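Local atomic coordinates of alkaline phosphatase D (Bacillus subtilis, PDB entry 2YEQ), a protein that hydrolyses phosphate esters as an alkaline phosphatase and phosphodiesterase, with an active site containing iron and calcium. Residues V114-F119 against R444-P449; A323-L328 against H450-D455. All coordinates share one frame; numbering follows the deposited sequence.

Overall arrangement
Interaction 1 pairs two neighbouring strands of one mixed sheet, 117-122 and 440-448, whereas interaction 2 packs the next strand of that sheet, 451-459, against strand 325-329 of a second mixed sheet. The centres of the two contacts lie about 7 Å apart. Arg444 NH2 forms a salt bridge with Asp455 OD2 at 2.8 Å, and Trp325 NE1 probably donates a hydrogen bond to Thr448 O, also at 2.8 Å. Trp325 packs on Val447, and Trp452 on both Cys445 and Val447. A bound polyether held by Gln451 and Lys453 lies beside Arg444 and Thr446. None of the residues that ligate iron or calcium lies in the four segments, though the iron ligand Cys124 follows closely after strand 117-122.

Interaction 1: V114-F119 against R444-P449; sequences VPQMTF and RCTVTP
Two pairs of backbone hydrogen bonds join Met117 to Val447 and Phe119 to Cys445, the hydrogen-bonded pairs of an antiparallel ladder whose strand axes run at 168°. Within the first pair, Val447 N to Met117 O (2.8 Å) is straighter than Met117 N to Val447 O (3.0 Å). Between them, Thr118 faces Thr446 as a non-hydrogen-bonded pair, and the CA-H groups of Gln116, Thr118, Arg444 and Thr446 point at the same carbonyl oxygens.

Apolar packing concentrates on the face carrying Met117, Phe119, Cys445 and Val447. Phe119 CG sits between the backbone N and the carbonyl carbon (chi1 67°); the outer end of the ring approaches the partner strand. Cys445 CB lies over one ring face, offset toward the rim and 3.6 Å from Phe119 CZ, a CH-pi contact; Cys445 SG stands obliquely, 4.7 Å from the ring centroid. Val447 CG2 adds an oblique touch at Phe119 CE2, and Phe147 meets the Phe119 ring edge-to-face.

On the other face the side chains of Thr118 and Thr446 lie side by side. The extended Gln116 crosses Thr446 obliquely, its CD 3.8 Å from Thr446 CG2. The Arg444 guanidinium makes salt bridges with Asp455 and Glu141. This ladder joins parallel strands 203-206, 145-148 and 117-122 to the antiparallel run of a mixed sheet in the calcineurin-like phosphatase fold.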
loop_
_atom_site.group_PDB
_atom_site.type_symbol
_atom_site.label_atom_id
_atom_site.label_comp_id
_atom_site.label_asym_id
_atom_site.label_seq_id
_atom_site.Cartn_x
_atom_site.Cartn_y
_atom_site.Cartn_z
ATOM N N VAL A 114 -14.101 -1.128 21.515
ATOM C CA VAL A 114 -12.876 -1.914 21.546
ATOM C C VAL A 114 -11.731 -1.120 22.136
ATOM O O VAL A 114 -11.551 0.047 21.801
ATOM C CB VAL A 114 -12.521 -2.458 20.132
ATOM C CG1 VAL A 114 -13.629 -3.385 19.653
ATOM C CG2 VAL A 114 -12.372 -1.353 19.162
ATOM N N PRO A 115 -10.942 -1.751 23.010
ATOM C CA PRO A 115 -9.850 -1.062 23.704
ATOM C C PRO A 115 -8.554 -0.904 22.925
ATOM O O PRO A 115 -7.742 -0.045 23.272
ATOM C CB PRO A 115 -9.560 -1.989 24.901
ATOM C CG PRO A 115 -9.941 -3.319 24.433
ATOM C CD PRO A 115 -11.169 -3.089 23.579
ATOM N N GLN A 116 -8.327 -1.736 21.906
ATOM C CA GLN A 116 -7.045 -1.723 21.204
ATOM C C GLN A 116 -7.156 -2.343 19.802
ATOM O O GLN A 116 -8.033 -3.173 19.539
ATOM C CB GLN A 116 -5.989 -2.457 22.019
ATOM C CG GLN A 116 -4.566 -2.300 21.523
ATOM C CD GLN A 116 -3.539 -2.932 22.461
ATOM O OE1 GLN A 116 -3.176 -2.354 23.473
ATOM N NE2 GLN A 116 -3.042 -4.105 22.097
ATOM N N MET A 117 -6.278 -1.886 18.916
ATOM C CA MET A 117 -6.160 -2.412 17.562
ATOM C C MET A 117 -4.688 -2.382 17.223
ATOM O O MET A 117 -3.991 -1.408 17.548
ATOM C CB MET A 117 -6.923 -1.508 16.584
ATOM C CG MET A 117 -6.802 -1.931 15.137
ATOM S SD MET A 117 -7.598 -0.783 14.026
ATOM C CE MET A 117 -7.632 -1.794 12.520
ATOM N N THR A 118 -4.200 -3.433 16.573
ATOM C CA THR A 118 -2.831 -3.447 16.081
ATOM C C THR A 118 -2.848 -3.843 14.598
ATOM O O THR A 118 -3.519 -4.801 14.222
ATOM C CB THR A 118 -1.941 -4.445 16.870
ATOM O OG1 THR A 118 -2.034 -4.150 18.272
ATOM C CG2 THR A 118 -0.484 -4.351 16.440
ATOM N N PHE A 119 -2.113 -3.106 13.777
ATOM C CA PHE A 119 -2.068 -3.400 12.336
ATOM C C PHE A 119 -0.704 -3.005 11.835
ATOM O O PHE A 119 0.064 -2.382 12.571
ATOM C CB PHE A 119 -3.230 -2.737 11.585
ATOM C CG PHE A 119 -3.183 -1.222 11.532
ATOM C CD1 PHE A 119 -2.456 -0.579 10.556
ATOM C CD2 PHE A 119 -3.903 -0.450 12.436
ATOM C CE1 PHE A 119 -2.419 0.826 10.478
ATOM C CE2 PHE A 119 -3.883 0.948 12.358
ATOM C CZ PHE A 119 -3.127 1.578 11.359
ATOM N N ARG A 444 4.326 -0.668 12.144
ATOM C CA ARG A 444 3.316 -1.328 12.966
ATOM C C ARG A 444 2.619 -0.311 13.869
ATOM O O ARG A 444 3.277 0.415 14.614
ATOM C CB ARG A 444 3.992 -2.400 13.844
ATOM C CG ARG A 444 3.033 -3.176 14.722
ATOM C CD ARG A 444 3.788 -4.215 15.575
ATOM N NE ARG A 444 4.665 -3.573 16.533
ATOM C CZ ARG A 444 5.744 -4.116 17.105
ATOM N NH1 ARG A 444 6.131 -5.358 16.843
ATOM N NH2 ARG A 444 6.447 -3.400 17.968
ATOM N N CYS A 445 1.298 -0.262 13.813
ATOM C CA CYS A 445 0.547 0.708 14.586
ATOM C C CYS A 445 -0.268 0.009 15.687
ATOM O O CYS A 445 -0.923 -0.997 15.438
ATOM C CB CYS A 445 -0.357 1.541 13.679
ATOM S SG CYS A 445 0.624 2.680 12.610
ATOM N N THR A 446 -0.238 0.584 16.894
ATOM C CA THR A 446 -1.058 0.118 18.015
ATOM C C THR A 446 -1.909 1.258 18.502
ATOM O O THR A 446 -1.405 2.310 18.868
ATOM C CB THR A 446 -0.185 -0.389 19.169
ATOM O OG1 THR A 446 0.712 -1.392 18.678
ATOM C CG2 THR A 446 -1.057 -0.979 20.271
ATOM N N VAL A 447 -3.210 1.076 18.443
ATOM C CA VAL A 447 -4.134 2.154 18.646
ATOM C C VAL A 447 -5.012 1.878 19.845
ATOM O O VAL A 447 -5.606 0.810 19.939
ATOM C CB VAL A 447 -5.045 2.325 17.421
ATOM C CG1 VAL A 447 -5.994 3.538 17.608
ATOM C CG2 VAL A 447 -4.172 2.453 16.145
ATOM N N THR A 448 -5.123 2.876 20.719
ATOM C CA THR A 448 -6.061 2.870 21.830
ATOM C C THR A 448 -6.842 4.174 21.761
ATOM O O THR A 448 -6.437 5.082 21.050
ATOM C CB THR A 448 -5.290 2.760 23.193
ATOM O OG1 THR A 448 -4.416 3.879 23.347
ATOM C CG2 THR A 448 -4.439 1.484 23.223
ATOM N N PRO A 449 -7.928 4.299 22.525
ATOM C CA PRO A 449 -8.770 5.496 22.430
ATOM C C PRO A 449 -8.054 6.832 22.616
ATOM O O PRO A 449 -8.447 7.806 21.979
ATOM C CB PRO A 449 -9.818 5.272 23.520
ATOM C CG PRO A 449 -9.957 3.795 23.580
ATOM C CD PRO A 449 -8.534 3.304 23.429
#

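Interaction 2: A323-L328 against H450-D455; sequences AHWNVL and HQWKAD. With PE5 (3,6,9,12,15,18,21,24-octaoxahexacosan-1-ol), chain H.
Trp325 and Trp452 meet edge-to-face, the edge of Trp452 directed at the face of Trp325 with the ring planes at 73°. Trp452 CE3 stands over the indole at 3.8 Å from Trp325 CD2, toward the rim, and Trp452 CB lies over the six-membered ring of Trp325 in a CH-pi contact. Trp452 CG is anti to the backbone N (chi1 -171°), and farther out on the same indole CH2 meets Val327 CG2 at 3.6 Å. Trp325 CZ2 comes to 3.6 Å from Gln451 C, while Trp325 NE1 hydrogen-bonds Thr448 O. An alanine in place of Trp325 would probably open a gap beside the edge of Trp452 and leave Thr448 O without the indole N-H.

Away from this tight, buried packing, exposed His450 lies at the border, its backbone carbon near the edge of Trp325. Gln451 NE2 and Lys453 NZ turn instead to a bound polyether, hydrogen-bonding PE5 O3 and PE5 O1 respectively, though the ether positions are doubtful in detail.

No hydrogen bonds cross here; the axes of the short strand segments approach to 10.3 Å and run at 34°, each strand belonging to a different sheet. Strand 325-329 lies between 271-275 and 374-378, and strand 451-459 between 440-448 and 470-477.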
loop_
_atom_site.group_PDB
_atom_site.type_symbol
_atom_site.label_atom_id
_atom_site.label_comp_id
_atom_site.label_asym_id
_atom_site.label_seq_id
_atom_site.Cartn_x
_atom_site.Cartn_y
_atom_site.Cartn_z
ATOM N N ALA A 323 -15.833 8.094 15.810
ATOM C CA ALA A 323 -14.765 7.214 16.275
ATOM C C ALA A 323 -13.705 8.008 16.992
ATOM O O ALA A 323 -13.602 9.201 16.791
ATOM C CB ALA A 323 -14.145 6.439 15.100
ATOM N N HIS A 324 -12.906 7.340 17.824
ATOM C CA HIS A 324 -11.767 7.981 18.498
ATOM C C HIS A 324 -10.683 8.472 17.555
ATOM O O HIS A 324 -9.944 9.395 17.904
ATOM C CB HIS A 324 -11.116 7.040 19.518
ATOM C CG HIS A 324 -11.975 6.782 20.717
ATOM N ND1 HIS A 324 -12.235 7.750 21.662
ATOM C CD2 HIS A 324 -12.673 5.684 21.099
ATOM C CE1 HIS A 324 -13.046 7.255 22.583
ATOM N NE2 HIS A 324 -13.335 6.007 22.260
ATOM N N TRP A 325 -10.566 7.843 16.379
ATOM C CA TRP A 325 -9.575 8.234 15.381
ATOM C C TRP A 325 -10.175 8.229 13.965
ATOM O O TRP A 325 -11.071 7.436 13.649
ATOM C CB TRP A 325 -8.391 7.281 15.416
ATOM C CG TRP A 325 -7.668 7.260 16.735
ATOM C CD1 TRP A 325 -7.867 6.390 17.764
ATOM C CD2 TRP A 325 -6.671 8.167 17.166
ATOM N NE1 TRP A 325 -7.030 6.690 18.818
ATOM C CE2 TRP A 325 -6.282 7.780 18.474
ATOM C CE3 TRP A 325 -6.055 9.272 16.579
ATOM C CZ2 TRP A 325 -5.320 8.468 19.193
ATOM C CZ3 TRP A 325 -5.103 9.935 17.274
ATOM C CH2 TRP A 325 -4.733 9.536 18.578
ATOM N N ASN A 326 -9.680 9.134 13.133
ATOM C CA ASN A 326 -10.074 9.220 11.712
ATOM C C ASN A 326 -8.804 9.024 10.932
ATOM O O ASN A 326 -7.822 9.712 11.168
ATOM C CB ASN A 326 -10.679 10.584 11.416
ATOM C CG ASN A 326 -12.037 10.735 11.995
ATOM O OD1 ASN A 326 -12.950 10.002 11.637
ATOM N ND2 ASN A 326 -12.201 11.704 12.907
ATOM N N VAL A 327 -8.788 8.021 10.061
ATOM C CA VAL A 327 -7.541 7.599 9.414
ATOM C C VAL A 327 -7.694 7.745 7.898
ATOM O O VAL A 327 -8.742 7.399 7.362
ATOM C CB VAL A 327 -7.202 6.146 9.778
ATOM C CG1 VAL A 327 -5.839 5.700 9.164
ATOM C CG2 VAL A 327 -7.179 5.980 11.329
ATOM N N LEU A 328 -6.675 8.322 7.269
ATOM C CA LEU A 328 -6.540 8.357 5.814
ATOM C C LEU A 328 -5.451 7.365 5.404
ATOM O O LEU A 328 -4.281 7.604 5.588
ATOM C CB LEU A 328 -6.168 9.763 5.324
ATOM C CG LEU A 328 -7.071 10.955 5.643
ATOM C CD1 LEU A 328 -6.689 12.167 4.727
ATOM C CD2 LEU A 328 -8.503 10.558 5.540
ATOM N N HIS A 450 -7.013 6.881 23.442
ATOM C CA HIS A 450 -6.353 8.157 23.738
ATOM C C HIS A 450 -4.931 8.232 23.255
ATOM O O HIS A 450 -4.244 9.236 23.468
ATOM C CB HIS A 450 -6.413 8.433 25.250
ATOM C CG HIS A 450 -7.811 8.438 25.783
ATOM N ND1 HIS A 450 -8.827 9.156 25.186
ATOM C CD2 HIS A 450 -8.380 7.763 26.809
ATOM C CE1 HIS A 450 -9.960 8.941 25.833
ATOM N NE2 HIS A 450 -9.714 8.103 26.826
ATOM N N GLN A 451 -4.480 7.182 22.585
ATOM C CA GLN A 451 -3.125 7.145 22.113
ATOM C C GLN A 451 -2.919 6.329 20.825
ATOM O O GLN A 451 -3.433 5.214 20.702
ATOM C CB GLN A 451 -2.290 6.548 23.200
ATOM C CG GLN A 451 -0.857 6.616 22.937
ATOM C CD GLN A 451 -0.063 6.032 24.086
ATOM O OE1 GLN A 451 0.068 6.652 25.154
ATOM N NE2 GLN A 451 0.449 4.816 23.884
ATOM N N TRP A 452 -2.110 6.870 19.921
ATOM C CA TRP A 452 -1.699 6.173 18.696
ATOM C C TRP A 452 -0.211 5.979 18.772
ATOM O O TRP A 452 0.534 6.942 18.887
ATOM C CB TRP A 452 -2.031 7.002 17.456
ATOM C CG TRP A 452 -1.823 6.258 16.147
ATOM C CD1 TRP A 452 -0.651 5.850 15.612
ATOM C CD2 TRP A 452 -2.847 5.839 15.255
ATOM N NE1 TRP A 452 -0.877 5.177 14.419
ATOM C CE2 TRP A 452 -2.224 5.180 14.174
ATOM C CE3 TRP A 452 -4.232 5.940 15.267
ATOM C CZ2 TRP A 452 -2.945 4.632 13.118
ATOM C CZ3 TRP A 452 -4.957 5.407 14.185
ATOM C CH2 TRP A 452 -4.304 4.754 13.143
ATOM N N LYS A 453 0.236 4.738 18.678
ATOM C CA LYS A 453 1.656 4.459 18.618
ATOM C C LYS A 453 2.036 3.848 17.268
ATOM O O LYS A 453 1.349 2.943 16.788
ATOM C CB LYS A 453 2.061 3.495 19.730
ATOM C CG LYS A 453 3.516 3.074 19.654
ATOM C CD LYS A 453 4.100 2.715 21.025
ATOM C CE LYS A 453 3.380 1.600 21.661
ATOM N NZ LYS A 453 4.124 1.032 22.871
ATOM N N ALA A 454 3.124 4.350 16.700
ATOM C CA ALA A 454 3.699 3.850 15.463
ATOM C C ALA A 454 5.096 3.370 15.750
ATOM O O ALA A 454 5.927 4.143 16.230
ATOM C CB ALA A 454 3.733 4.967 14.389
ATOM N N ASP A 455 5.356 2.097 15.449
ATOM C CA ASP A 455 6.691 1.522 15.476
ATOM C C ASP A 455 7.235 1.311 14.066
ATOM O O ASP A 455 6.583 0.653 13.248
ATOM C CB ASP A 455 6.640 0.143 16.161
ATOM C CG ASP A 455 6.127 0.204 17.623
ATOM O OD1 ASP A 455 6.381 1.208 18.317
ATOM O OD2 ASP A 455 5.468 -0.765 18.069
HETATM C C48 PE5 H . 4.598 -2.225 20.684
HETATM C C50 PE5 H . 3.979 -2.433 22.057
HETATM O O1 PE5 H . 3.160 -1.304 22.387
HETATM C C1 PE5 H . 1.921 -1.604 23.035
HETATM C C2 PE5 H . 0.973 -0.403 23.013
HETATM O O2 PE5 H . 1.118 0.372 24.202
HETATM C C3 PE5 H . 0.692 1.740 24.150
HETATM C C4 PE5 H . 1.204 2.453 25.401
HETATM O O3 PE5 H . 2.258 3.384 25.101
HETATM C C5 PE5 H . 3.508 2.970 25.652
HETATM C C6 PE5 H . 4.655 3.917 25.374
HETATM O O4 PE5 H . 5.886 3.187 25.442
HETATM C C7 PE5 H . 6.361 2.781 24.165
HETATM C C8 PE5 H . 7.451 1.737 24.225
HETATM O O5 PE5 H . 7.365 0.906 23.057
HETATM C C9 PE5 H . 8.313 1.312 22.074
#